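Local atomic coordinates of pyridine synthase TbtD (Thermobispora bispora, PDB entry 5WA4), a protein that probably forms the central pyridine ring of the thiopeptide antibiotic thiomuracin by a formal [4+2] aza-cycloaddition, binding the leader region of its peptide substrate. Residues A96-P99 / L100-L104; G127-P130 / E131-V135; D214-A217 / R218-A222; H333-F336 / L337-L341. All coordinates share one frame; numbering follows the deposited sequence.

Contact 1 of 4, residues A96-P99 / L100-L104; sequences AFLP and LHERL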
loop_
_atom_site.group_PDB
_atom_site.type_symbol
_atom_site.label_atom_id
_atom_site.label_comp_id
_atom_site.label_asym_id
_atom_site.label_seq_id
_atom_site.Cartn_x
_atom_site.Cartn_y
_atom_site.Cartn_z
ATOM N N ALA E 96 -19.987 -24.081 -19.589
ATOM C CA ALA E 96 -19.097 -24.587 -18.546
ATOM C C ALA E 96 -17.794 -23.810 -18.514
ATOM O O ALA E 96 -17.112 -23.769 -17.493
ATOM C CB ALA E 96 -18.811 -26.086 -18.764
ATOM N N PHE E 97 -17.447 -23.215 -19.654
ATOM C CA PHE E 97 -16.217 -22.445 -19.780
ATOM C C PHE E 97 -16.439 -20.955 -19.558
ATOM O O PHE E 97 -15.468 -20.220 -19.473
ATOM C CB PHE E 97 -15.572 -22.638 -21.165
ATOM C CG PHE E 97 -14.894 -23.968 -21.352
ATOM C CD1 PHE E 97 -15.614 -25.084 -21.767
ATOM C CD2 PHE E 97 -13.534 -24.100 -21.128
ATOM C CE1 PHE E 97 -14.992 -26.290 -21.951
ATOM C CE2 PHE E 97 -12.898 -25.301 -21.298
ATOM C CZ PHE E 97 -13.627 -26.408 -21.707
ATOM N N LEU E 98 -17.691 -20.497 -19.497
ATOM C CA LEU E 98 -17.950 -19.052 -19.455
ATOM C C LEU E 98 -17.177 -18.384 -18.301
ATOM O O LEU E 98 -16.376 -17.491 -18.551
ATOM C CB LEU E 98 -19.456 -18.747 -19.356
ATOM C CG LEU E 98 -19.910 -17.278 -19.411
ATOM C CD1 LEU E 98 -19.511 -16.665 -20.719
ATOM C CD2 LEU E 98 -21.393 -17.144 -19.263
ATOM N N PRO E 99 -17.358 -18.841 -17.051
ATOM C CA PRO E 99 -16.635 -18.110 -16.000
ATOM C C PRO E 99 -15.119 -18.052 -16.187
ATOM O O PRO E 99 -14.530 -17.061 -15.792
ATOM C CB PRO E 99 -16.981 -18.885 -14.724
ATOM C CG PRO E 99 -18.255 -19.594 -15.039
ATOM C CD PRO E 99 -18.113 -19.979 -16.496
ATOM N N LEU E 100 -14.494 -19.063 -16.768
ATOM C CA LEU E 100 -13.060 -18.987 -17.035
ATOM C C LEU E 100 -12.796 -18.006 -18.160
ATOM O O LEU E 100 -11.784 -17.322 -18.162
ATOM C CB LEU E 100 -12.465 -20.342 -17.411
ATOM C CG LEU E 100 -10.962 -20.227 -17.659
ATOM C CD1 LEU E 100 -10.321 -19.671 -16.405
ATOM C CD2 LEU E 100 -10.293 -21.558 -18.061
ATOM N N HIS E 101 -13.704 -17.944 -19.120
ATOM C CA HIS E 101 -13.551 -17.054 -20.241
ATOM C C HIS E 101 -13.761 -15.568 -19.811
ATOM O O HIS E 101 -13.031 -14.672 -20.263
ATOM C CB HIS E 101 -14.502 -17.475 -21.361
ATOM C CG HIS E 101 -14.041 -18.678 -22.119
ATOM N ND1 HIS E 101 -14.662 -19.124 -23.266
ATOM C CD2 HIS E 101 -13.003 -19.527 -21.898
ATOM C CE1 HIS E 101 -14.019 -20.189 -23.723
ATOM N NE2 HIS E 101 -13.004 -20.450 -22.919
ATOM N N GLU E 102 -14.737 -15.324 -18.935
ATOM C CA GLU E 102 -14.922 -14.012 -18.318
ATOM C C GLU E 102 -13.601 -13.552 -17.721
ATOM O O GLU E 102 -13.162 -12.439 -17.986
ATOM C CB GLU E 102 -16.007 -14.050 -17.225
ATOM C CG GLU E 102 -17.423 -14.032 -17.739
ATOM C CD GLU E 102 -18.514 -14.231 -16.654
ATOM O OE1 GLU E 102 -18.230 -14.305 -15.428
ATOM O OE2 GLU E 102 -19.695 -14.287 -17.056
ATOM N N ARG E 103 -12.964 -14.418 -16.932
ATOM C CA ARG E 103 -11.725 -14.075 -16.216
ATOM C C ARG E 103 -10.559 -13.865 -17.179
ATOM O O ARG E 103 -9.729 -12.982 -16.964
ATOM C CB ARG E 103 -11.351 -15.152 -15.193
ATOM C CG ARG E 103 -10.059 -14.908 -14.424
ATOM C CD ARG E 103 -10.161 -13.639 -13.608
ATOM N NE ARG E 103 -8.947 -13.322 -12.850
ATOM C CZ ARG E 103 -8.689 -12.117 -12.347
ATOM N NH1 ARG E 103 -9.551 -11.122 -12.522
ATOM N NH2 ARG E 103 -7.570 -11.904 -11.676
ATOM N N LEU E 104 -10.482 -14.664 -18.235
ATOM C CA LEU E 104 -9.421 -14.446 -19.185
ATOM C C LEU E 104 -9.669 -13.129 -19.917
ATOM O O LEU E 104 -8.714 -12.419 -20.252
ATOM C CB LEU E 104 -9.310 -15.600 -20.177
ATOM C CG LEU E 104 -8.950 -17.009 -19.698
ATOM C CD1 LEU E 104 -8.956 -17.944 -20.917
ATOM C CD2 LEU E 104 -7.620 -17.076 -18.967
#
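The imidazole of His101 lies against Phe97 one turn back, near the start of the alpha-helix 98-107. His101 CB sits beside the carbonyl oxygens of Leu98 and Phe97, and CG and CD2 follow close to Phe97 O (CG 3.4 Å from it). With CG held next to the backbone N (chi1 -76°), the ring runs back to Phe97, whose CB comes over one face, 3.9 Å from the His101 ring centroid and 15° off its normal: a CH-pi contact. Farther out, CE1 meets Phe97 CB, and NE2 at the tip comes 4.1 Å from Phe97 CD2. The two ring planes meet obliquely, at 40°, and Trp50 adds another aromatic neighbour, so a flat, partly apolar imidazole suits this buried place.

Beneath the side chains, His101 N donates to Phe97 O, Glu102 N to Leu98 O and Arg103 N to Pro99 O. Proline fits so early in a helix, where a missing N-H costs little. Glu102 stretches out past Leu98, its OE2 hydrogen-bonded to Thr331 OG1 of the second subunit. Arg103 pairs through NH1 with Glu106, while its NE bonds to Pro99 O of that same second subunit.

Contact 2 of 4, residues G127-P130 / E131-V135; sequences GERP and EPLTV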
loop_
_atom_site.group_PDB
_atom_site.type_symbol
_atom_site.label_atom_id
_atom_site.label_comp_id
_atom_site.label_asym_id
_atom_site.label_seq_id
_atom_site.Cartn_x
_atom_site.Cartn_y
_atom_site.Cartn_z
ATOM N N GLY E 127 -12.194 -10.358 -42.347
ATOM C CA GLY E 127 -11.829 -9.065 -42.890
ATOM C C GLY E 127 -10.514 -8.626 -42.297
ATOM O O GLY E 127 -9.820 -9.410 -41.671
ATOM N N GLU E 128 -10.194 -7.353 -42.457
ATOM C CA GLU E 128 -8.854 -6.862 -42.190
ATOM C C GLU E 128 -8.649 -6.147 -40.855
ATOM O O GLU E 128 -9.569 -5.528 -40.322
ATOM C CB GLU E 128 -8.472 -5.920 -43.315
ATOM C CG GLU E 128 -9.526 -4.863 -43.529
ATOM C CD GLU E 128 -9.219 -3.978 -44.701
ATOM O OE1 GLU E 128 -8.508 -2.971 -44.511
ATOM O OE2 GLU E 128 -9.693 -4.294 -45.811
ATOM N N ARG E 129 -7.430 -6.242 -40.328
ATOM C CA ARG E 129 -7.027 -5.472 -39.159
ATOM C C ARG E 129 -7.249 -3.997 -39.453
ATOM O O ARG E 129 -6.955 -3.555 -40.563
ATOM C CB ARG E 129 -5.560 -5.732 -38.814
ATOM C CG ARG E 129 -5.256 -7.159 -38.400
ATOM C CD ARG E 129 -4.038 -7.201 -37.503
ATOM N NE ARG E 129 -4.256 -6.412 -36.298
ATOM C CZ ARG E 129 -3.369 -6.279 -35.322
ATOM N NH1 ARG E 129 -2.196 -6.894 -35.404
ATOM N NH2 ARG E 129 -3.658 -5.537 -34.262
ATOM N N PRO E 130 -7.767 -3.241 -38.464
ATOM C CA PRO E 130 -8.250 -1.854 -38.597
ATOM C C PRO E 130 -7.563 -1.002 -39.671
ATOM O O PRO E 130 -7.976 -1.097 -40.836
ATOM C CB PRO E 130 -8.002 -1.258 -37.203
ATOM C CG PRO E 130 -7.870 -2.412 -36.280
ATOM C CD PRO E 130 -7.888 -3.696 -37.072
ATOM N N GLU E 131 -6.568 -0.192 -39.306
ATOM C CA GLU E 131 -5.857 0.622 -40.299
ATOM C C GLU E 131 -4.329 0.674 -40.001
ATOM O O GLU E 131 -3.561 0.053 -40.747
ATOM C CB GLU E 131 -6.488 2.031 -40.397
ATOM C CG GLU E 131 -7.945 2.096 -40.898
ATOM C CD GLU E 131 -8.138 1.512 -42.296
ATOM O OE1 GLU E 131 -7.266 1.736 -43.165
ATOM O OE2 GLU E 131 -9.163 0.826 -42.528
ATOM N N PRO E 132 -3.868 1.385 -38.932
ATOM C CA PRO E 132 -2.436 1.156 -38.705
ATOM C C PRO E 132 -2.137 0.336 -37.442
ATOM O O PRO E 132 -2.797 0.497 -36.409
ATOM C CB PRO E 132 -1.891 2.577 -38.566
ATOM C CG PRO E 132 -2.994 3.293 -37.837
ATOM C CD PRO E 132 -4.308 2.575 -38.171
ATOM N N LEU E 133 -1.133 -0.534 -37.542
ATOM C CA LEU E 133 -0.690 -1.389 -36.440
ATOM C C LEU E 133 0.412 -0.660 -35.672
ATOM O O LEU E 133 1.129 0.145 -36.264
ATOM C CB LEU E 133 -0.171 -2.730 -36.975
ATOM C CG LEU E 133 -1.097 -3.815 -37.539
ATOM C CD1 LEU E 133 -2.078 -3.283 -38.572
ATOM C CD2 LEU E 133 -0.257 -4.942 -38.154
ATOM N N THR E 134 0.561 -0.935 -34.374
ATOM C CA THR E 134 1.657 -0.336 -33.598
ATOM C C THR E 134 2.998 -0.857 -34.092
ATOM O O THR E 134 3.049 -1.700 -34.983
ATOM C CB THR E 134 1.540 -0.616 -32.083
ATOM O OG1 THR E 134 1.628 -2.023 -31.837
ATOM C CG2 THR E 134 0.219 -0.076 -31.532
ATOM N N VAL E 135 4.089 -0.353 -33.533
ATOM C CA VAL E 135 5.410 -0.804 -33.981
ATOM C C VAL E 135 5.595 -2.253 -33.519
ATOM O O VAL E 135 6.072 -3.114 -34.254
ATOM C CB VAL E 135 6.534 0.124 -33.456
ATOM C CG1 VAL E 135 7.905 -0.340 -33.915
ATOM C CG2 VAL E 135 6.289 1.564 -33.930
#
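Glu128 and Glu131 bring their carboxylates to within 4.3 Å, measured from Glu128 OE1 to Glu131 OE2, which would probably be unfavourable without a nearby cation. Arg9 supplies it: its NH1 forms salt bridges with Glu128 OE1 and with Glu131 OE1, so two acidic residues suit the positions around a single arginine. Glu131 curls round to this site through its bent chain (chi2 -60°), whereas Glu128 stays extended at the same bond.

Arg129 comes next, and its guanidinium reaches Leu133, four residues on. In the conformer described, the bend at chi3 (60°) sets the guanidinium so that Leu133 CG lies over one face, 4.0 Å from Arg129 CZ and offset toward the rim; a second conformer is modelled, so this placement is tentative. Arg129 NH1 is also 3.9 Å from Leu133 CD2. The two side chains cross at about a right angle, and both also touch Trp10. The segment carries the chain off strand 123-128, an outermost strand, within this chain, of the four-stranded antiparallel sheet, and into the loop before helix 135-159. Arg129 still holds on to the sheet by backbone hydrogen bonding with Trp10 of strand 9-16.

Pro130 follows, in the loop; without a backbone N-H it suits a place where strand pairing stops. Three residues past Glu131, Thr134 takes the N-cap position of the helix, its hydroxyl capping a backbone N and also bonding to Asp137 OD2.

Contact 3 of 4, residues D214-A217 / R218-A222; sequences DHYA and RNREA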
loop_
_atom_site.group_PDB
_atom_site.type_symbol
_atom_site.label_atom_id
_atom_site.label_comp_id
_atom_site.label_asym_id
_atom_site.label_seq_id
_atom_site.Cartn_x
_atom_site.Cartn_y
_atom_site.Cartn_z
ATOM N N ASP E 214 12.276 -31.506 -6.436
ATOM C CA ASP E 214 12.441 -32.954 -6.245
ATOM C C ASP E 214 12.507 -33.682 -7.586
ATOM O O ASP E 214 13.415 -34.469 -7.828
ATOM C CB ASP E 214 11.297 -33.548 -5.410
ATOM C CG ASP E 214 11.416 -33.226 -3.924
ATOM O OD1 ASP E 214 12.245 -32.365 -3.560
ATOM O OD2 ASP E 214 10.662 -33.812 -3.118
ATOM N N HIS E 215 11.530 -33.432 -8.450
ATOM C CA HIS E 215 11.517 -34.013 -9.785
ATOM C C HIS E 215 12.794 -33.694 -10.542
ATOM O O HIS E 215 13.238 -34.465 -11.389
ATOM C CB HIS E 215 10.326 -33.509 -10.591
ATOM C CG HIS E 215 10.377 -33.904 -12.032
ATOM N ND1 HIS E 215 10.138 -35.192 -12.457
ATOM C CD2 HIS E 215 10.683 -33.192 -13.141
ATOM C CE1 HIS E 215 10.267 -35.251 -13.770
ATOM N NE2 HIS E 215 10.601 -34.051 -14.210
ATOM N N TYR E 216 13.390 -32.548 -10.251
ATOM C CA TYR E 216 14.651 -32.233 -10.882
ATOM C C TYR E 216 15.746 -33.185 -10.393
ATOM O O TYR E 216 16.395 -33.861 -11.196
ATOM C CB TYR E 216 15.061 -30.783 -10.626
ATOM C CG TYR E 216 16.457 -30.514 -11.119
ATOM C CD1 TYR E 216 16.735 -30.440 -12.483
ATOM C CD2 TYR E 216 17.507 -30.390 -10.224
ATOM C CE1 TYR E 216 18.022 -30.213 -12.936
ATOM C CE2 TYR E 216 18.781 -30.171 -10.654
ATOM C CZ TYR E 216 19.040 -30.082 -12.009
ATOM O OH TYR E 216 20.335 -29.865 -12.407
ATOM N N ALA E 217 15.943 -33.245 -9.077
ATOM C CA ALA E 217 17.079 -33.971 -8.511
ATOM C C ALA E 217 17.040 -35.478 -8.804
ATOM O O ALA E 217 18.092 -36.113 -8.876
ATOM C CB ALA E 217 17.165 -33.722 -7.018
ATOM N N ARG E 218 15.844 -36.043 -8.992
ATOM C CA ARG E 218 15.717 -37.457 -9.389
ATOM C C ARG E 218 16.298 -37.667 -10.767
ATOM O O ARG E 218 16.713 -38.769 -11.124
ATOM C CB ARG E 218 14.260 -37.942 -9.388
ATOM C CG ARG E 218 13.686 -38.115 -8.011
ATOM C CD ARG E 218 12.192 -38.409 -7.981
ATOM N NE ARG E 218 11.441 -37.784 -9.061
ATOM C CZ ARG E 218 10.170 -37.406 -8.955
ATOM N NH1 ARG E 218 9.537 -37.534 -7.795
ATOM N NH2 ARG E 218 9.545 -36.860 -9.991
ATOM N N ASN E 219 16.331 -36.589 -11.536
ATOM C CA ASN E 219 16.805 -36.652 -12.896
ATOM C C ASN E 219 17.980 -35.733 -13.190
ATOM O O ASN E 219 18.249 -35.443 -14.354
ATOM C CB ASN E 219 15.648 -36.338 -13.815
ATOM C CG ASN E 219 14.502 -37.271 -13.595
ATOM O OD1 ASN E 219 14.530 -38.404 -14.059
ATOM N ND2 ASN E 219 13.493 -36.819 -12.864
ATOM N N ARG E 220 18.699 -35.318 -12.147
ATOM C CA ARG E 220 19.751 -34.317 -12.301
ATOM C C ARG E 220 20.640 -34.560 -13.514
ATOM O O ARG E 220 20.776 -33.672 -14.341
ATOM C CB ARG E 220 20.619 -34.223 -11.049
ATOM C CG ARG E 220 21.876 -33.395 -11.276
ATOM C CD ARG E 220 22.245 -32.572 -10.051
ATOM N NE ARG E 220 22.412 -33.368 -8.840
ATOM C CZ ARG E 220 21.530 -33.434 -7.845
ATOM N NH1 ARG E 220 20.389 -32.754 -7.904
ATOM N NH2 ARG E 220 21.794 -34.190 -6.784
ATOM N N GLU E 221 21.193 -35.763 -13.655
ATOM C CA GLU E 221 22.162 -36.035 -14.719
ATOM C C GLU E 221 21.602 -35.852 -16.135
ATOM O O GLU E 221 22.318 -35.410 -17.038
ATOM C CB GLU E 221 22.725 -37.446 -14.584
ATOM C CG GLU E 221 23.890 -37.697 -15.535
ATOM C CD GLU E 221 24.420 -39.108 -15.467
ATOM O OE1 GLU E 221 24.506 -39.648 -14.344
ATOM O OE2 GLU E 221 24.756 -39.671 -16.534
ATOM N N ALA E 222 20.331 -36.183 -16.335
ATOM C CA ALA E 222 19.714 -36.028 -17.650
ATOM C C ALA E 222 19.516 -34.548 -18.027
ATOM O O ALA E 222 19.735 -34.165 -19.185
ATOM C CB ALA E 222 18.389 -36.765 -17.698
#
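Arg218 and Asn219 both reach back to His215 at the junction of helix 205-218 with helix 220-235, beside the bound leader peptide; Asn219 is the N-cap residue of the second helix.

Two side-chain hydrogen bonds cross the junction. Arg218 NH2 donates to His215 ND1 over 3.0 Å; NH2 lies in the imidazole plane, while His215 ND1 sits 19° out of the guanidinium plane, the two planes being 83° apart. Asn219 ND2 gives a straighter bond to His215 O, 2.8 Å long, lying in both the carbonyl and the amide plane. A short amide suits this place, folding back onto the carbonyl of the ending helix while ND2 sits above a face of the His215 ring. The peptide's backbone adds weak hydrogen bonds to His215 NE2 and Arg218 NH2.

Along the backbone, Arg218 N still reaches Asp214 O, four residues back, but Asn219 N turns to Tyr216 O, three back, and the bond from Arg220 N to Ala217 O is weak.

In the packing, Arg220 CA lies over a face of the Tyr216 ring, whose OH bonds to Asp348 of the same chain. Arg220 NH2 forms a salt bridge with Asp348 of the third subunit, while its NH1 rests 3.5 Å from Ala217 CB.

Contact 4 of 4, residues H333-F336 / L337-L341; sequences HQRF and LVCHL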
loop_
_atom_site.group_PDB
_atom_site.type_symbol
_atom_site.label_atom_id
_atom_site.label_comp_id
_atom_site.label_asym_id
_atom_site.label_seq_id
_atom_site.Cartn_x
_atom_site.Cartn_y
_atom_site.Cartn_z
ATOM N N HIS E 333 1.331 -23.679 -17.464
ATOM C CA HIS E 333 1.858 -24.523 -16.398
ATOM C C HIS E 333 3.056 -25.314 -16.877
ATOM O O HIS E 333 4.072 -25.426 -16.179
ATOM C CB HIS E 333 0.781 -25.494 -15.884
ATOM C CG HIS E 333 1.252 -26.366 -14.769
ATOM N ND1 HIS E 333 1.326 -25.932 -13.466
ATOM C CD2 HIS E 333 1.758 -27.623 -14.774
ATOM C CE1 HIS E 333 1.829 -26.891 -12.706
ATOM N NE2 HIS E 333 2.091 -27.930 -13.480
ATOM N N GLN E 334 2.941 -25.886 -18.068
ATOM C CA GLN E 334 4.071 -26.627 -18.609
ATOM C C GLN E 334 5.242 -25.663 -18.832
ATOM O O GLN E 334 6.390 -25.996 -18.516
ATOM C CB GLN E 334 3.690 -27.351 -19.903
ATOM C CG GLN E 334 2.751 -28.549 -19.744
ATOM C CD GLN E 334 2.398 -29.195 -21.080
ATOM O OE1 GLN E 334 1.752 -28.591 -21.938
ATOM N NE2 GLN E 334 2.857 -30.428 -21.271
ATOM N N ARG E 335 4.951 -24.463 -19.346
ATOM C CA ARG E 335 5.995 -23.458 -19.574
ATOM C C ARG E 335 6.729 -23.111 -18.286
ATOM O O ARG E 335 7.973 -23.172 -18.245
ATOM C CB ARG E 335 5.424 -22.188 -20.191
ATOM C CG ARG E 335 6.524 -21.253 -20.773
ATOM C CD ARG E 335 6.088 -19.783 -20.773
ATOM N NE ARG E 335 4.700 -19.707 -21.203
ATOM C CZ ARG E 335 3.782 -18.951 -20.620
ATOM N NH1 ARG E 335 4.111 -18.192 -19.586
ATOM N NH2 ARG E 335 2.531 -18.956 -21.073
ATOM N N PHE E 336 5.980 -22.779 -17.228
ATOM C CA PHE E 336 6.625 -22.476 -15.950
ATOM C C PHE E 336 7.447 -23.645 -15.411
ATOM O O PHE E 336 8.524 -23.443 -14.852
ATOM C CB PHE E 336 5.596 -22.018 -14.934
ATOM C CG PHE E 336 4.922 -20.741 -15.336
ATOM C CD1 PHE E 336 5.681 -19.594 -15.578
ATOM C CD2 PHE E 336 3.561 -20.679 -15.519
ATOM C CE1 PHE E 336 5.081 -18.400 -15.982
ATOM C CE2 PHE E 336 2.948 -19.484 -15.923
ATOM C CZ PHE E 336 3.708 -18.347 -16.155
ATOM N N LEU E 337 6.983 -24.872 -15.624
ATOM C CA LEU E 337 7.732 -26.033 -15.164
ATOM C C LEU E 337 9.034 -26.173 -15.924
ATOM O O LEU E 337 10.100 -26.373 -15.322
ATOM C CB LEU E 337 6.906 -27.305 -15.324
ATOM C CG LEU E 337 7.637 -28.632 -15.153
ATOM C CD1 LEU E 337 8.073 -28.778 -13.707
ATOM C CD2 LEU E 337 6.750 -29.783 -15.621
ATOM N N VAL E 338 8.956 -26.077 -17.247
ATOM C CA VAL E 338 10.169 -26.072 -18.077
ATOM C C VAL E 338 11.195 -24.964 -17.687
ATOM O O VAL E 338 12.389 -25.252 -17.554
ATOM C CB VAL E 338 9.797 -25.953 -19.552
ATOM C CG1 VAL E 338 10.983 -25.528 -20.371
ATOM C CG2 VAL E 338 9.248 -27.286 -20.038
ATOM N N CYS E 339 10.742 -23.723 -17.460
ATOM C CA CYS E 339 11.668 -22.673 -17.007
ATOM C C CYS E 339 12.239 -23.037 -15.657
ATOM O O CYS E 339 13.410 -22.792 -15.384
ATOM C CB CYS E 339 11.007 -21.293 -16.892
ATOM S SG CYS E 339 10.272 -20.603 -18.394
ATOM N N HIS E 340 11.413 -23.593 -14.787
ATOM C CA HIS E 340 11.915 -23.888 -13.465
ATOM C C HIS E 340 13.014 -24.965 -13.556
ATOM O O HIS E 340 14.047 -24.879 -12.872
ATOM C CB HIS E 340 10.796 -24.327 -12.544
ATOM C CG HIS E 340 11.250 -24.592 -11.150
ATOM N ND1 HIS E 340 11.225 -23.630 -10.166
ATOM C CD2 HIS E 340 11.802 -25.696 -10.589
ATOM C CE1 HIS E 340 11.711 -24.137 -9.047
ATOM N NE2 HIS E 340 12.076 -25.388 -9.280
ATOM N N LEU E 341 12.809 -25.950 -14.426
ATOM C CA LEU E 341 13.810 -26.997 -14.617
ATOM C C LEU E 341 15.069 -26.464 -15.317
ATOM O O LEU E 341 16.180 -26.920 -15.036
ATOM C CB LEU E 341 13.214 -28.170 -15.405
ATOM C CG LEU E 341 12.156 -28.976 -14.636
ATOM C CD1 LEU E 341 11.396 -29.954 -15.526
ATOM C CD2 LEU E 341 12.824 -29.687 -13.468
#
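Val338 N donates to Gln334 O at 2.9 Å with an almost straight N-H line of 176°. Three further bonds repeat the pattern: Leu337 N to His333 O, Cys339 N to Arg335 O and His340 N to Phe336 O. With CG1 anti to the backbone N (chi1 163°), CG2 of beta-branched Val338 falls beside that N, 3.5 Å from Gln334 O, while the side chain packs on Pro165 and Phe169.

The remaining side chains leave the helix in different directions. Phe336 stacks its ring on Tyr198, and His333 uses ND1 to hydrogen-bond the hydroxyl of that same tyrosine, so an aromatic and a polar residue three apart share one partner. Arg335 CG comes only within 4.5 Å of Cys339 SG, and Arg335 NH1 bonds to His194; the small thiol fits against Tyr322 of helix 307-328. Leu337 keeps CB 3.5 Å from His333 O and carries its branched end to Trp212 and to an apolar side chain of the bound peptide. Such continuous i to i+4 bonding marks a regular alpha-helix, here one whose apolar side helps to line the leader-peptide site.

The four contacts follow one another along the chain without overlap. Contact 1, on helix 98-107, and contact 2, where strand 123-128 leaves the four-stranded sheet, come from neighbouring elements, yet their centres lie about 27 Å apart. Contacts 3 and 4 belong to the later, helical part, with centres about 14 Å apart. They touch directly, Tyr216 CB meeting Leu341 CD2 at 3.8 Å, so the junction between helices 205-218 and 220-235 packs on helix 332-352, and both meet the bound leader peptide. Contact 2 sits across the chain's centre from this pair, the centres of contacts 2 and 3 about 47 Å apart. Contact 1 instead faces the second subunit, whose Gln334 and His333 pack against it.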